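Local atomic coordinates of putative c-1-tetrahydrofolate synthase, cytoplasmic (PDB entry 4A26), a protein that probably oxidises 5,10-methylenetetrahydrofolate to the methenyl form with an NAD(P) coenzyme and hydrolyses that product to 10-formyltetrahydrofolate in one-carbon metabolism. Residues G133-K138 / V181-M186; I153-R158 / G278-A283; D24-L29 / V65-F70. One frame throughout, in Å; residues are numbered along the deposited sequence.

Contact 1: residues G133-K138 / V181-M186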
loop_
_atom_site.group_PDB
_atom_site.type_symbol
_atom_site.label_atom_id
_atom_site.label_comp_id
_atom_site.label_asym_id
_atom_site.label_seq_id
_atom_site.Cartn_x
_atom_site.Cartn_y
_atom_site.Cartn_z
ATOM N N GLY A 133 -5.659 0.194 -0.925
ATOM C CA GLY A 133 -5.056 0.820 -2.094
ATOM C C GLY A 133 -4.883 2.309 -1.898
ATOM O O GLY A 133 -3.771 2.823 -1.957
ATOM N N LEU A 134 -5.993 2.991 -1.638
ATOM C CA LEU A 134 -5.991 4.439 -1.403
ATOM C C LEU A 134 -5.043 4.856 -0.269
ATOM O O LEU A 134 -4.445 5.929 -0.315
ATOM C CB LEU A 134 -7.413 4.924 -1.113
ATOM C CG LEU A 134 -8.381 4.857 -2.296
ATOM C CD1 LEU A 134 -9.819 5.015 -1.834
ATOM C CD2 LEU A 134 -8.029 5.908 -3.335
ATOM N N LEU A 135 -4.906 3.999 0.738
ATOM C CA LEU A 135 -3.974 4.241 1.839
ATOM C C LEU A 135 -2.525 4.257 1.346
ATOM O O LEU A 135 -1.722 5.054 1.819
ATOM C CB LEU A 135 -4.171 3.183 2.939
ATOM C CG LEU A 135 -3.372 3.253 4.249
ATOM C CD1 LEU A 135 -2.004 2.607 4.104
ATOM C CD2 LEU A 135 -3.241 4.684 4.769
ATOM N N HIS A 136 -2.199 3.384 0.393
ATOM C CA HIS A 136 -0.847 3.315 -0.180
ATOM C C HIS A 136 -0.662 4.229 -1.396
ATOM O O HIS A 136 0.465 4.489 -1.805
ATOM C CB HIS A 136 -0.504 1.876 -0.580
ATOM C CG HIS A 136 -0.228 0.974 0.581
ATOM N ND1 HIS A 136 -1.176 0.121 1.102
ATOM C CD2 HIS A 136 0.890 0.792 1.323
ATOM C CE1 HIS A 136 -0.654 -0.548 2.115
ATOM N NE2 HIS A 136 0.598 -0.159 2.271
ATOM N N TYR A 137 -1.765 4.709 -1.963
ATOM C CA TYR A 137 -1.738 5.517 -3.186
ATOM C C TYR A 137 -1.192 6.919 -2.896
ATOM O O TYR A 137 -1.898 7.766 -2.342
ATOM C CB TYR A 137 -3.152 5.605 -3.784
ATOM C CG TYR A 137 -3.218 5.545 -5.294
ATOM C CD1 TYR A 137 -3.061 4.335 -5.966
ATOM C CD2 TYR A 137 -3.466 6.686 -6.052
ATOM C CE1 TYR A 137 -3.135 4.265 -7.352
ATOM C CE2 TYR A 137 -3.544 6.625 -7.441
ATOM C CZ TYR A 137 -3.377 5.412 -8.083
ATOM O OH TYR A 137 -3.453 5.338 -9.457
ATOM N N LYS A 138 0.067 7.154 -3.259
ATOM C CA LYS A 138 0.698 8.464 -3.081
ATOM C C LYS A 138 -0.025 9.493 -3.941
ATOM O O LYS A 138 0.036 9.428 -5.166
ATOM C CB LYS A 138 2.185 8.400 -3.456
ATOM C CG LYS A 138 2.974 9.713 -3.280
ATOM C CD LYS A 138 3.189 10.446 -4.602
ATOM C CE LYS A 138 4.144 11.632 -4.449
ATOM N NZ LYS A 138 5.555 11.223 -4.220
ATOM N N VAL A 181 0.717 1.149 9.088
ATOM C CA VAL A 181 1.422 2.185 9.850
ATOM C C VAL A 181 2.738 2.596 9.191
ATOM O O VAL A 181 3.149 3.747 9.308
ATOM C CB VAL A 181 1.705 1.777 11.324
ATOM C CG1 VAL A 181 2.789 0.721 11.409
ATOM C CG2 VAL A 181 2.117 2.997 12.129
ATOM N N ALA A 182 3.390 1.662 8.503
ATOM C CA ALA A 182 4.612 1.975 7.769
ATOM C C ALA A 182 4.340 2.994 6.666
ATOM O O ALA A 182 5.157 3.882 6.429
ATOM C CB ALA A 182 5.227 0.718 7.187
ATOM N N ALA A 183 3.190 2.875 6.007
ATOM C CA ALA A 183 2.827 3.794 4.927
ATOM C C ALA A 183 2.344 5.135 5.466
ATOM O O ALA A 183 2.540 6.162 4.827
ATOM C CB ALA A 183 1.768 3.179 4.041
ATOM N N LEU A 184 1.699 5.126 6.632
ATOM C CA LEU A 184 1.231 6.364 7.251
ATOM C C LEU A 184 2.420 7.226 7.676
ATOM O O LEU A 184 2.401 8.443 7.497
ATOM C CB LEU A 184 0.316 6.071 8.445
ATOM C CG LEU A 184 -1.035 5.409 8.124
ATOM C CD1 LEU A 184 -1.714 4.893 9.396
ATOM C CD2 LEU A 184 -1.961 6.363 7.376
ATOM N N LEU A 185 3.458 6.588 8.211
ATOM C CA LEU A 185 4.694 7.284 8.567
ATOM C C LEU A 185 5.439 7.846 7.350
ATOM O O LEU A 185 6.005 8.937 7.425
ATOM C CB LEU A 185 5.625 6.358 9.363
ATOM C CG LEU A 185 5.206 6.028 10.798
ATOM C CD1 LEU A 185 6.222 5.098 11.436
ATOM C CD2 LEU A 185 5.042 7.293 11.635
ATOM N N MET A 186 5.450 7.106 6.241
ATOM C CA MET A 186 6.060 7.594 4.997
ATOM C C MET A 186 5.245 8.739 4.426
ATOM O O MET A 186 5.797 9.705 3.907
ATOM C CB MET A 186 6.181 6.484 3.948
ATOM C CG MET A 186 6.680 6.980 2.584
ATOM S SD MET A 186 7.272 5.678 1.494
ATOM C CE MET A 186 5.784 4.696 1.296
#

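Contact 2: residues I153-R158 / G278-A283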
loop_
_atom_site.group_PDB
_atom_site.type_symbol
_atom_site.label_atom_id
_atom_site.label_comp_id
_atom_site.label_asym_id
_atom_site.label_seq_id
_atom_site.Cartn_x
_atom_site.Cartn_y
_atom_site.Cartn_z
ATOM N N ILE A 153 -0.131 6.876 14.817
ATOM C CA ILE A 153 0.318 8.166 14.284
ATOM C C ILE A 153 -0.216 9.327 15.131
ATOM O O ILE A 153 0.515 10.285 15.396
ATOM C CB ILE A 153 -0.073 8.348 12.792
ATOM C CG1 ILE A 153 0.952 7.672 11.882
ATOM C CG2 ILE A 153 -0.109 9.804 12.409
ATOM C CD1 ILE A 153 1.110 6.205 12.100
ATOM N N VAL A 154 -1.472 9.231 15.566
ATOM C CA VAL A 154 -2.088 10.278 16.393
ATOM C C VAL A 154 -1.424 10.376 17.772
ATOM O O VAL A 154 -1.243 11.469 18.302
ATOM C CB VAL A 154 -3.614 10.069 16.540
ATOM C CG1 VAL A 154 -4.194 11.026 17.573
ATOM C CG2 VAL A 154 -4.307 10.255 15.193
ATOM N N LEU A 155 -1.057 9.235 18.343
ATOM C CA LEU A 155 -0.212 9.203 19.540
ATOM C C LEU A 155 1.018 10.095 19.394
ATOM O O LEU A 155 1.354 10.844 20.307
ATOM C CB LEU A 155 0.232 7.765 19.850
ATOM C CG LEU A 155 -0.471 7.020 20.988
ATOM C CD1 LEU A 155 -1.918 7.457 21.161
ATOM C CD2 LEU A 155 -0.387 5.516 20.737
ATOM N N LEU A 156 1.681 10.009 18.243
ATOM C CA LEU A 156 2.880 10.805 17.974
ATOM C C LEU A 156 2.546 12.286 17.820
ATOM O O LEU A 156 3.073 13.119 18.550
ATOM C CB LEU A 156 3.592 10.297 16.715
ATOM C CG LEU A 156 4.135 8.865 16.768
ATOM C CD1 LEU A 156 4.510 8.394 15.379
ATOM C CD2 LEU A 156 5.329 8.768 17.703
ATOM N N LYS A 157 1.665 12.601 16.872
ATOM C CA LYS A 157 1.231 13.980 16.621
ATOM C C LYS A 157 0.845 14.702 17.904
ATOM O O LYS A 157 1.227 15.856 18.120
ATOM C CB LYS A 157 0.023 14.002 15.681
ATOM C CG LYS A 157 0.340 13.733 14.215
ATOM C CD LYS A 157 -0.874 14.035 13.341
ATOM C CE LYS A 157 -0.512 14.154 11.871
ATOM N NZ LYS A 157 -0.275 12.824 11.263
ATOM N N ARG A 158 0.079 14.009 18.744
ATOM C CA ARG A 158 -0.452 14.588 19.973
ATOM C C ARG A 158 0.569 14.700 21.100
ATOM O O ARG A 158 0.329 15.410 22.070
ATOM C CB ARG A 158 -1.682 13.806 20.438
ATOM C CG ARG A 158 -2.936 14.192 19.676
ATOM C CD ARG A 158 -4.149 13.452 20.179
ATOM N NE ARG A 158 -5.368 14.235 19.996
ATOM C CZ ARG A 158 -5.861 15.095 20.886
ATOM N NH1 ARG A 158 -5.247 15.316 22.048
ATOM N NH2 ARG A 158 -6.980 15.746 20.609
ATOM N N GLY A 278 -5.219 0.284 22.226
ATOM C CA GLY A 278 -6.288 -0.226 23.087
ATOM C C GLY A 278 -7.534 0.628 22.985
ATOM O O GLY A 278 -8.349 0.416 22.087
ATOM N N PRO A 279 -7.707 1.592 23.912
ATOM C CA PRO A 279 -8.786 2.569 23.730
ATOM C C PRO A 279 -8.552 3.576 22.595
ATOM O O PRO A 279 -9.497 4.252 22.189
ATOM C CB PRO A 279 -8.856 3.283 25.089
ATOM C CG PRO A 279 -7.578 2.970 25.769
ATOM C CD PRO A 279 -7.179 1.623 25.285
ATOM N N MET A 280 -7.318 3.688 22.101
ATOM C CA MET A 280 -7.044 4.484 20.898
ATOM C C MET A 280 -7.726 3.870 19.682
ATOM O O MET A 280 -8.355 4.582 18.902
ATOM C CB MET A 280 -5.538 4.595 20.611
ATOM C CG MET A 280 -4.783 5.606 21.464
ATOM S SD MET A 280 -5.327 7.325 21.282
ATOM C CE MET A 280 -5.194 7.587 19.518
ATOM N N THR A 281 -7.584 2.555 19.528
ATOM C CA THR A 281 -8.168 1.818 18.407
ATOM C C THR A 281 -9.670 2.051 18.310
ATOM O O THR A 281 -10.177 2.387 17.237
ATOM C CB THR A 281 -7.899 0.297 18.535
ATOM O OG1 THR A 281 -6.486 0.061 18.558
ATOM C CG2 THR A 281 -8.524 -0.470 17.374
ATOM N N ILE A 282 -10.369 1.878 19.434
ATOM C CA ILE A 282 -11.814 2.118 19.499
ATOM C C ILE A 282 -12.152 3.587 19.263
ATOM O O ILE A 282 -13.168 3.900 18.643
ATOM C CB ILE A 282 -12.412 1.653 20.853
ATOM C CG1 ILE A 282 -12.478 0.125 20.900
ATOM C CG2 ILE A 282 -13.810 2.226 21.069
ATOM C CD1 ILE A 282 -13.036 -0.424 22.190
ATOM N N ALA A 283 -11.304 4.484 19.757
ATOM C CA ALA A 283 -11.486 5.922 19.539
ATOM C C ALA A 283 -11.352 6.253 18.057
ATOM O O ALA A 283 -12.176 6.977 17.486
ATOM C CB ALA A 283 -10.476 6.708 20.343
#

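Contact 3: residues D24-L29 / V65-F70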
loop_
_atom_site.group_PDB
_atom_site.type_symbol
_atom_site.label_atom_id
_atom_site.label_comp_id
_atom_site.label_asym_id
_atom_site.label_seq_id
_atom_site.Cartn_x
_atom_site.Cartn_y
_atom_site.Cartn_z
ATOM N N ASP A 24 -18.363 16.382 21.387
ATOM C CA ASP A 24 -18.678 17.774 21.044
ATOM C C ASP A 24 -18.985 17.949 19.557
ATOM O O ASP A 24 -19.962 18.607 19.199
ATOM C CB ASP A 24 -17.530 18.707 21.451
ATOM C CG ASP A 24 -17.445 18.922 22.957
ATOM O OD1 ASP A 24 -18.220 18.294 23.708
ATOM O OD2 ASP A 24 -16.595 19.728 23.390
ATOM N N LYS A 25 -18.154 17.363 18.697
ATOM C CA LYS A 25 -18.362 17.444 17.244
ATOM C C LYS A 25 -19.715 16.862 16.838
ATOM O O LYS A 25 -20.477 17.502 16.112
ATOM C CB LYS A 25 -17.239 16.729 16.487
ATOM C CG LYS A 25 -15.914 17.480 16.489
ATOM C CD LYS A 25 -14.821 16.665 15.818
ATOM C CE LYS A 25 -13.444 17.281 16.025
ATOM N NZ LYS A 25 -12.374 16.425 15.433
ATOM N N VAL A 26 -20.006 15.658 17.322
ATOM C CA VAL A 26 -21.298 15.015 17.087
ATOM C C VAL A 26 -22.469 15.879 17.580
ATOM O O VAL A 26 -23.516 15.927 16.940
ATOM C CB VAL A 26 -21.354 13.622 17.756
ATOM C CG1 VAL A 26 -22.774 13.068 17.758
ATOM C CG2 VAL A 26 -20.411 12.661 17.044
ATOM N N ALA A 27 -22.280 16.561 18.708
ATOM C CA ALA A 27 -23.305 17.451 19.265
ATOM C C ALA A 27 -23.474 18.717 18.429
ATOM O O ALA A 27 -24.570 19.270 18.349
ATOM C CB ALA A 27 -22.963 17.816 20.703
ATOM N N ALA A 28 -22.385 19.178 17.822
ATOM C CA ALA A 28 -22.416 20.359 16.962
ATOM C C ALA A 28 -23.150 20.069 15.655
ATOM O O ALA A 28 -23.914 20.906 15.174
ATOM C CB ALA A 28 -20.995 20.853 16.677
ATOM N N LEU A 29 -22.915 18.887 15.087
ATOM C CA LEU A 29 -23.565 18.485 13.835
ATOM C C LEU A 29 -25.062 18.216 14.010
ATOM O O LEU A 29 -25.837 18.380 13.070
ATOM C CB LEU A 29 -22.880 17.252 13.238
ATOM C CG LEU A 29 -21.432 17.431 12.770
ATOM C CD1 LEU A 29 -20.813 16.080 12.426
ATOM C CD2 LEU A 29 -21.347 18.377 11.580
ATOM N N VAL A 65 -20.213 9.134 23.004
ATOM C CA VAL A 65 -20.031 10.203 22.022
ATOM C C VAL A 65 -21.363 10.661 21.396
ATOM O O VAL A 65 -21.408 11.660 20.682
ATOM C CB VAL A 65 -19.024 9.748 20.925
ATOM C CG1 VAL A 65 -19.082 10.642 19.703
ATOM C CG2 VAL A 65 -17.613 9.713 21.493
ATOM N N GLY A 66 -22.444 9.939 21.677
ATOM C CA GLY A 66 -23.769 10.304 21.179
ATOM C C GLY A 66 -24.072 9.798 19.780
ATOM O O GLY A 66 -24.908 10.368 19.077
ATOM N N MET A 67 -23.393 8.725 19.376
ATOM C CA MET A 67 -23.661 8.072 18.103
ATOM C C MET A 67 -24.768 7.043 18.266
ATOM O O MET A 67 -25.022 6.562 19.373
ATOM C CB MET A 67 -22.405 7.374 17.581
ATOM C CG MET A 67 -21.355 8.320 17.052
ATOM S SD MET A 67 -19.892 7.458 16.450
ATOM C CE MET A 67 -18.943 8.838 15.805
ATOM N N ALA A 68 -25.422 6.708 17.158
ATOM C CA ALA A 68 -26.374 5.605 17.141
ATOM C C ALA A 68 -25.589 4.307 17.016
ATOM O O ALA A 68 -24.460 4.301 16.528
ATOM C CB ALA A 68 -27.355 5.754 15.988
ATOM N N SER A 69 -26.183 3.213 17.471
ATOM C CA SER A 69 -25.513 1.922 17.459
ATOM C C SER A 69 -26.421 0.890 16.809
ATOM O O SER A 69 -27.621 0.868 17.076
ATOM C CB SER A 69 -25.171 1.500 18.889
ATOM O OG SER A 69 -23.862 0.973 18.959
ATOM N N PHE A 70 -25.850 0.047 15.951
ATOM C CA PHE A 70 -26.617 -0.978 15.256
ATOM C C PHE A 70 -25.941 -2.335 15.365
ATOM O O PHE A 70 -25.014 -2.634 14.616
ATOM C CB PHE A 70 -26.813 -0.598 13.790
ATOM C CG PHE A 70 -27.644 0.633 13.596
ATOM C CD1 PHE A 70 -29.028 0.556 13.569
ATOM C CD2 PHE A 70 -27.040 1.875 13.450
ATOM C CE1 PHE A 70 -29.797 1.696 13.395
ATOM C CE2 PHE A 70 -27.801 3.017 13.274
ATOM C CZ PHE A 70 -29.180 2.928 13.249
#

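Contact 1: residues G133-K138 / V181-M186
The imidazole of H136 meets the methyl of A183 obliquely, with CD2 of H136 3.7 Å from CB of A183. One face of the same ring carries CD1 of its neighbour L135, 3.9 Å above the plane and over the ring centre. At the far side of the ring from CD2, ND1 of H136 is hydrogen-bonded to the carbonyl O of V132, which limits the ring's rotation; H136 also stacks on H136 of the second subunit. L135 has CG swung opposite its backbone N (chi1 -176°), a torsion that carries both methyls toward helix 178-187. There the two branches divide the work: CD1 of L135 lies 3.8 Å from CB of A183, whereas CD2 of L135 packs on CD2 of L184, the two leucines crossing at roughly a right angle. A183 is thus the small residue in the middle, pointing at helix 129-136 and touched by both H136 and L135. Helix 178-187 follows strand 167-171 of the Rossmann-type domain. A182 and L185 turn to that strand and to strand 191-195, L184 also packs on helix 147-159, and helix 129-136 forms the layer beyond, next to the second subunit.

Contact 2: residues I153-R158 / G278-A283
M280 reaches from the first turn of helix 279-297 to V154 and L155 on helix 147-159, a helix-to-helix contact where the C-terminal helix meets the Rossmann-type NAD(P)-binding domain. G278, P279, M280 and T281 belong to the PGGVGPMT sequence signature of this enzyme family. G278 takes the N-cap position with a positive phi, and the bond from A283 N to P279 O, 3.0 Å long, closes the first turn behind it. Followed outward, the CB of M280 points at helix 147-159. CG, the first atom to touch, lies 3.4 Å from CD1 of L155. Two bends follow (chi2 -62°, chi3 -55°), which curl the chain round that same methyl instead of extending it past. SD of M280 therefore stays close to CD1 of L155, and CE of M280 remains 3.7 Å from it. The tip then turns to the neighbouring residue: CE of M280 is 4.2 Å from CB of V154 and slightly nearer to one of its methyls. The side chains of M280 and L155 run past each other in opposite senses. The thioether is thus received wholly by aliphatic carbon on this side. Helix 11-32 packs against both helices: its A15 touches M280, its I18 touches V154, and its E21 forms a salt bridge with NH2 of R158. A second link between the same two helices is polar, a hydrogen bond joining OG1 of T281 and OG1 of T148. V154 has CG1 opposite its backbone N (chi1 171°), and this is the branch that meets the methionine, with CG1 of V154 4.1 Å from CE of M280.

Contact 3: residues D24-L29 / V65-F70
A Schellman motif ends helix 49-64 at G66, and V26 of helix 11-32 packs against this turn, where the chain leaves the helix for strand 68-74. G66 has a positive phi of 85°, the conformation of the Schellman turn. V26 points toward the turn and uses all of its side chain. Its CB lies 3.5 Å from the carbonyl O of V65. CG1, set opposite the backbone N (chi1 169°), is directed to the peptide backbone: CG1 of V26 is 3.5 Å from O of V65 and 3.7 Å from O of G66. The other branch meets mainly side chains, CG2 of V26 lying 3.6 Å from CG1 of V65, with the two valines crossing nearly at right angles. M67, extended along chi2 and chi3, brings its CE to 4.3 Å from CG2 of V26, a looser touch. V37 and P38 also pack on V26, and L286 of helix 279-297 on M67. After the turn, A68 and F70 bond to the backbone of strand 39-45, completing a beta-alpha-beta crossover between neighbouring parallel strands, the unit typical of the alpha/beta catalytic domain of this family.

In the fold
From the N terminus, contact 3 closes first: helix 11-32 is met again after strand 39-45 and helix 49-64, all within the catalytic domain. The other two open only after it has closed, and they cross each other, because residues 153-158 lie inside the loop closed by contact 1, while 278-283 come long after it. Contact 1 joins helices 129-136 and 178-187; contact 2 brings the late helix 279-297 back to helix 147-159. They touch where I153 and L156 meet V181, L184 and L185. Contact 3 touches neither, its nearest atoms being about 7 Å from those of contact 2, but helices 11-32 and 279-297 run between the two domains and connect these regions.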